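Local coordinates for B12-binding domain-containing protein (Kitasatospora setae, PDB 6WTE), which probably transfers a methyl group from S-adenosylmethionine with the help of bound cobalamin, as a radical SAM methylase that carries a [4Fe-4S] cluster but works without radical catalysis, at residues 6-11 against 39-44; 16-21 against 207-212. One frame throughout, in Å; residues are numbered along the deposited sequence.

Contact 1 of 2, residues 6-11 against 39-44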
loop_
_atom_site.group_PDB
_atom_site.type_symbol
_atom_site.label_atom_id
_atom_site.label_comp_id
_atom_site.label_asym_id
_atom_site.label_seq_id
_atom_site.Cartn_x
_atom_site.Cartn_y
_atom_site.Cartn_z
ATOM N N LEU A 6 5.261 22.643 5.059
ATOM C CA LEU A 6 4.122 21.968 5.668
ATOM C C LEU A 6 3.886 20.641 4.963
ATOM O O LEU A 6 3.893 20.588 3.730
ATOM C CB LEU A 6 2.861 22.823 5.577
ATOM C CG LEU A 6 1.570 22.073 5.908
ATOM C CD1 LEU A 6 1.522 21.649 7.393
ATOM C CD2 LEU A 6 0.368 22.917 5.513
ATOM N N LEU A 7 3.676 19.582 5.744
ATOM C CA LEU A 7 3.285 18.276 5.225
ATOM C C LEU A 7 1.916 17.926 5.791
ATOM O O LEU A 7 1.713 17.989 7.007
ATOM C CB LEU A 7 4.314 17.200 5.589
ATOM C CG LEU A 7 5.744 17.456 5.103
ATOM C CD1 LEU A 7 6.709 16.427 5.687
ATOM C CD2 LEU A 7 5.779 17.416 3.563
ATOM N N VAL A 8 0.979 17.573 4.913
ATOM C CA VAL A 8 -0.409 17.318 5.287
ATOM C C VAL A 8 -0.714 15.837 5.100
ATOM O O VAL A 8 -0.453 15.283 4.026
ATOM C CB VAL A 8 -1.375 18.166 4.444
ATOM C CG1 VAL A 8 -2.818 17.838 4.801
ATOM C CG2 VAL A 8 -1.091 19.658 4.632
ATOM N N ASN A 9 -1.291 15.205 6.134
ATOM C CA ASN A 9 -1.844 13.867 5.974
ATOM C C ASN A 9 -3.350 13.961 5.786
ATOM O O ASN A 9 -4.066 14.257 6.752
ATOM C CB ASN A 9 -1.521 12.976 7.170
ATOM C CG ASN A 9 -2.016 11.565 6.961
ATOM O OD1 ASN A 9 -2.077 11.100 5.822
ATOM N ND2 ASN A 9 -2.399 10.887 8.035
ATOM N N PRO A 10 -3.880 13.713 4.588
ATOM C CA PRO A 10 -5.329 13.761 4.374
ATOM C C PRO A 10 -6.041 12.443 4.624
ATOM O O PRO A 10 -7.262 12.375 4.435
ATOM C CB PRO A 10 -5.410 14.140 2.888
ATOM C CG PRO A 10 -4.281 13.369 2.298
ATOM C CD PRO A 10 -3.163 13.421 3.337
ATOM N N ASN A 11 -5.312 11.411 5.040
ATOM C CA ASN A 11 -5.895 10.087 5.218
ATOM C C ASN A 11 -6.969 10.123 6.295
ATOM O O ASN A 11 -6.689 10.447 7.451
ATOM C CB ASN A 11 -4.796 9.090 5.581
ATOM C CG ASN A 11 -5.224 7.649 5.379
ATOM O OD1 ASN A 11 -6.414 7.346 5.278
ATOM N ND2 ASN A 11 -4.251 6.755 5.310
ATOM N N LEU A 39 0.613 18.477 9.559
ATOM C CA LEU A 39 -0.785 18.667 9.909
ATOM C C LEU A 39 -1.481 17.350 9.596
ATOM O O LEU A 39 -1.668 17.004 8.425
ATOM C CB LEU A 39 -1.375 19.844 9.132
ATOM C CG LEU A 39 -2.479 20.669 9.765
ATOM C CD1 LEU A 39 -2.040 21.167 11.139
ATOM C CD2 LEU A 39 -2.786 21.840 8.840
ATOM N N ASP A 40 -1.808 16.585 10.634
ATOM C CA ASP A 40 -2.362 15.245 10.467
ATOM C C ASP A 40 -3.872 15.312 10.678
ATOM O O ASP A 40 -4.340 15.552 11.796
ATOM C CB ASP A 40 -1.703 14.267 11.438
ATOM C CG ASP A 40 -2.036 12.828 11.125
ATOM O OD1 ASP A 40 -2.905 12.596 10.266
ATOM O OD2 ASP A 40 -1.417 11.930 11.728
ATOM N N LEU A 41 -4.630 15.094 9.604
ATOM C CA LEU A 41 -6.080 15.229 9.650
ATOM C C LEU A 41 -6.789 13.939 10.034
ATOM O O LEU A 41 -8.018 13.949 10.181
ATOM C CB LEU A 41 -6.603 15.721 8.294
ATOM C CG LEU A 41 -5.973 17.020 7.783
ATOM C CD1 LEU A 41 -6.548 17.424 6.428
ATOM C CD2 LEU A 41 -6.149 18.147 8.793
ATOM N N THR A 42 -6.047 12.843 10.223
ATOM C CA THR A 42 -6.677 11.557 10.520
ATOM C C THR A 42 -7.508 11.624 11.797
ATOM O O THR A 42 -8.621 11.091 11.850
ATOM C CB THR A 42 -5.609 10.470 10.628
ATOM O OG1 THR A 42 -4.888 10.405 9.393
ATOM C CG2 THR A 42 -6.235 9.098 10.927
ATOM N N PHE A 43 -6.992 12.285 12.831
ATOM C CA PHE A 43 -7.721 12.433 14.081
ATOM C C PHE A 43 -8.537 13.721 14.126
ATOM O O PHE A 43 -8.981 14.132 15.204
ATOM C CB PHE A 43 -6.750 12.374 15.266
ATOM C CG PHE A 43 -5.767 11.234 15.190
ATOM C CD1 PHE A 43 -6.201 9.921 15.173
ATOM C CD2 PHE A 43 -4.404 11.482 15.134
ATOM C CE1 PHE A 43 -5.292 8.866 15.100
ATOM C CE2 PHE A 43 -3.495 10.437 15.067
ATOM C CZ PHE A 43 -3.939 9.127 15.048
ATOM N N ARG A 44 -8.747 14.363 12.978
ATOM C CA ARG A 44 -9.592 15.545 12.862
ATOM C C ARG A 44 -10.589 15.374 11.722
ATOM O O ARG A 44 -10.938 16.335 11.028
ATOM C CB ARG A 44 -8.744 16.799 12.657
ATOM C CG ARG A 44 -7.724 17.065 13.760
ATOM C CD ARG A 44 -8.388 17.531 15.050
ATOM N NE ARG A 44 -9.150 18.765 14.871
ATOM C CZ ARG A 44 -8.650 19.984 15.056
ATOM N NH1 ARG A 44 -7.383 20.135 15.420
ATOM N NH2 ARG A 44 -9.412 21.055 14.870
#
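Asp40 OD1 is gripped by two N-H groups that come from opposite faces of its carboxylate. One is the amide of Asn9, with ND2 2.9 Å from Asp40 OD1 and the N-H bent to 151° at the hydrogen. The other is the backbone of Thr42, whose N lies 3.2 Å from Asp40 OD1 and closes an Asx turn. Both donors lie well out of the carboxylate plane, one on each side. The Asn9 and Asp40 side chains lie side by side and point the same way, with CG of Asn9 anti to its backbone N (chi1 -176°) and their flat ends 55° apart. Asn9 OD1 takes a weak bond from Asn11 N. Asp40 OD2 has its own partner, Tyr212 OH. The two grips and the tyrosine probably keep this carboxylate from turning.

Just past the strands, the hydroxyl of Thr42 donates across to the turn after strand 4-9, with Thr42 OG1 2.6 Å from Asn11 O. Asn11 ND2 bonds to cobalamin.

The backbones run parallel. Leu39 N donates to Leu7 O at 2.8 Å, and Asn9 N to Leu39 O at 2.9 Å. Leu41 N then reaches Asn9 O at 3.0 Å, so the pairing runs on past Asp40. The sheet face that carries Val8 and Leu39 is apolar. There Leu6 CD1 meets Leu39 CB at 3.8 Å, and Val8 CG1 meets Leu41 CD1 at 4.1 Å. Helix 48-58 covers Leu6 and Leu39, while helix 20-31 packs on Leu7 and Asn9.

Strand 4-9, helix 20-31 and strand 35-40 form a beta-alpha-beta crossover. The turn that follows its first strand reaches the cofactor through Asn11, as befits the Rossmann-like fold of a B12-binding domain.

Contact 2 of 2, residues 16-21 against 207-212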
loop_
_atom_site.group_PDB
_atom_site.type_symbol
_atom_site.label_atom_id
_atom_site.label_comp_id
_atom_site.label_asym_id
_atom_site.label_seq_id
_atom_site.Cartn_x
_atom_site.Cartn_y
_atom_site.Cartn_z
ATOM N N PRO A 16 -6.817 3.758 12.180
ATOM C CA PRO A 16 -5.815 4.685 11.646
ATOM C C PRO A 16 -4.440 4.053 11.521
ATOM O O PRO A 16 -4.007 3.270 12.371
ATOM C CB PRO A 16 -5.811 5.818 12.679
ATOM C CG PRO A 16 -6.163 5.126 13.961
ATOM C CD PRO A 16 -7.136 4.032 13.593
ATOM N N ILE A 17 -3.748 4.415 10.442
ATOM C CA ILE A 17 -2.399 3.943 10.153
ATOM C C ILE A 17 -1.495 5.163 10.051
ATOM O O ILE A 17 -1.771 6.073 9.260
ATOM C CB ILE A 17 -2.353 3.124 8.850
ATOM C CG1 ILE A 17 -3.125 1.810 9.013
ATOM C CG2 ILE A 17 -0.913 2.909 8.402
ATOM C CD1 ILE A 17 -2.658 0.967 10.186
ATOM N N ALA A 18 -0.420 5.177 10.837
ATOM C CA ALA A 18 0.463 6.335 10.864
ATOM C C ALA A 18 1.008 6.617 9.465
ATOM O O ALA A 18 1.395 5.687 8.747
ATOM C CB ALA A 18 1.622 6.113 11.836
ATOM N N PRO A 19 1.021 7.882 9.031
ATOM C CA PRO A 19 1.603 8.251 7.717
ATOM C C PRO A 19 3.129 8.255 7.752
ATOM O O PRO A 19 3.799 9.290 7.822
ATOM C CB PRO A 19 1.027 9.648 7.476
ATOM C CG PRO A 19 0.845 10.198 8.853
ATOM C CD PRO A 19 0.404 9.035 9.707
ATOM N N TYR A 20 3.680 7.043 7.692
ATOM C CA TYR A 20 5.119 6.827 7.785
ATOM C C TYR A 20 5.879 7.691 6.786
ATOM O O TYR A 20 6.969 8.199 7.089
ATOM C CB TYR A 20 5.379 5.336 7.548
ATOM C CG TYR A 20 6.768 4.806 7.794
ATOM C CD1 TYR A 20 7.749 5.559 8.436
ATOM C CD2 TYR A 20 7.093 3.516 7.385
ATOM C CE1 TYR A 20 9.016 5.032 8.653
ATOM C CE2 TYR A 20 8.347 2.986 7.603
ATOM C CZ TYR A 20 9.305 3.744 8.237
ATOM O OH TYR A 20 10.557 3.198 8.443
ATOM N N ALA A 21 5.301 7.886 5.595
ATOM C CA ALA A 21 5.919 8.731 4.577
ATOM C C ALA A 21 6.350 10.072 5.145
ATOM O O ALA A 21 7.446 10.560 4.850
ATOM C CB ALA A 21 4.944 8.952 3.421
ATOM N N VAL A 207 4.288 13.741 13.148
ATOM C CA VAL A 207 3.498 12.515 13.215
ATOM C C VAL A 207 3.586 11.949 14.628
ATOM O O VAL A 207 4.681 11.791 15.184
ATOM C CB VAL A 207 3.969 11.492 12.168
ATOM C CG1 VAL A 207 3.226 10.187 12.341
ATOM C CG2 VAL A 207 3.745 12.018 10.747
ATOM N N ASP A 208 2.427 11.666 15.221
ATOM C CA ASP A 208 2.331 11.179 16.603
ATOM C C ASP A 208 2.245 9.657 16.572
ATOM O O ASP A 208 1.159 9.076 16.539
ATOM C CB ASP A 208 1.126 11.788 17.307
ATOM C CG ASP A 208 1.158 11.571 18.815
ATOM O OD1 ASP A 208 1.874 10.654 19.278
ATOM O OD2 ASP A 208 0.465 12.320 19.531
ATOM N N ASN A 209 3.405 9.003 16.624
ATOM C CA ASN A 209 3.433 7.560 16.416
ATOM C C ASN A 209 2.750 6.800 17.545
ATOM O O ASN A 209 2.044 5.817 17.287
ATOM C CB ASN A 209 4.871 7.091 16.220
ATOM C CG ASN A 209 5.378 7.385 14.818
ATOM O OD1 ASN A 209 5.097 6.637 13.887
ATOM N ND2 ASN A 209 6.109 8.486 14.661
ATOM N N LEU A 210 2.927 7.236 18.797
ATOM C CA LEU A 210 2.296 6.517 19.901
ATOM C C LEU A 210 0.779 6.629 19.831
ATOM O O LEU A 210 0.067 5.671 20.154
ATOM C CB LEU A 210 2.811 7.036 21.244
ATOM C CG LEU A 210 2.243 6.307 22.464
ATOM C CD1 LEU A 210 2.680 4.830 22.475
ATOM C CD2 LEU A 210 2.658 7.012 23.739
ATOM N N GLU A 211 0.265 7.783 19.397
ATOM C CA GLU A 211 -1.180 7.934 19.244
ATOM C C GLU A 211 -1.744 6.884 18.295
ATOM O O GLU A 211 -2.756 6.241 18.594
ATOM C CB GLU A 211 -1.512 9.340 18.739
ATOM C CG GLU A 211 -3.006 9.623 18.639
ATOM C CD GLU A 211 -3.711 9.605 19.988
ATOM O OE1 GLU A 211 -3.045 9.813 21.027
ATOM O OE2 GLU A 211 -4.940 9.384 20.012
ATOM N N TYR A 212 -1.088 6.681 17.150
ATOM C CA TYR A 212 -1.532 5.636 16.231
ATOM C C TYR A 212 -1.411 4.259 16.865
ATOM O O TYR A 212 -2.295 3.411 16.699
ATOM C CB TYR A 212 -0.723 5.689 14.941
ATOM C CG TYR A 212 -1.201 6.751 13.985
ATOM C CD1 TYR A 212 -2.272 6.508 13.137
ATOM C CD2 TYR A 212 -0.584 7.993 13.934
ATOM C CE1 TYR A 212 -2.715 7.473 12.254
ATOM C CE2 TYR A 212 -1.023 8.970 13.053
ATOM C CZ TYR A 212 -2.089 8.699 12.216
ATOM O OH TYR A 212 -2.537 9.646 11.328
HETATM O O HOH W 1 -3.439 8.184 8.623
#
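Ala18 lies over one face of the Tyr212 ring in a CH-pi contact, just ahead of an inverse gamma turn centred on Pro19 that leads into helix 20-31. Ala18 CA is 3.4 Å from the centroid of the Tyr212 ring and only 4° off its normal. The methyl lies against the near part of the same ring, with Ala18 CB 3.6 Å from Tyr212 CD2. The CB of Tyr212 points toward the loop, and CG is anti to the carbonyl carbon (chi1 -80°).

Pro16 and Pro19 also meet the ring. Pro16 CB is 3.5 Å from Tyr212 CE1, approaching obliquely. Pro19 crosses the side chain at about a right angle, and its CD is 3.4 Å from Tyr212 OH. An alanine in place of Tyr212 would probably leave Ala18 and both prolines facing a gap, and Asp40 without its hydroxyl partner.

Val207 and Pro19 slide past each other in opposite directions. Val207 CG1 is anti to the backbone N (chi1 175°), and the other branch, CG2, lies 3.9 Å from Pro19 CG. Asn209 adds a lighter touch, with OD1 4.1 Å from Ala18 CB. The ND2 of this asparagine is held by Asp23, on helix 20-31, and by Arg200 O.

Helix 209-214 is N-capped by Asp208. Asp208 OD1 accepts from Glu211 N, and that donor stands high above the carboxylate plane. Ile17, Tyr20 and Ala21 of segment 16-21 touch cobalamin. One water completes the contact, donating both to Ile17 O at 2.8 Å and to Tyr212 OH at 3.2 Å.

In the fold
Both contacts are buried, and their centres lie 10 Å apart. Contact 1 joins neighbouring strands of the B12-binding domain. Its chemistry is mainly polar: backbone pairing, then side-chain bonds at the strand ends. Contact 2 sets the loop that leads into helix 20-31, the helix of the same crossover, against helix 209-214 and the residue Val207 before it, far along the chain. It is mostly apolar, with direct van der Waals contact and one bridging water. Tyr212 touches both contacts: its ring also packs on Phe43. Separately, Pro19 CG lies 3.4 Å from Asn9 ND2. Each contact includes a loop that touches cobalamin, through Asn11 in contact 1 and through Ile17 in contact 2.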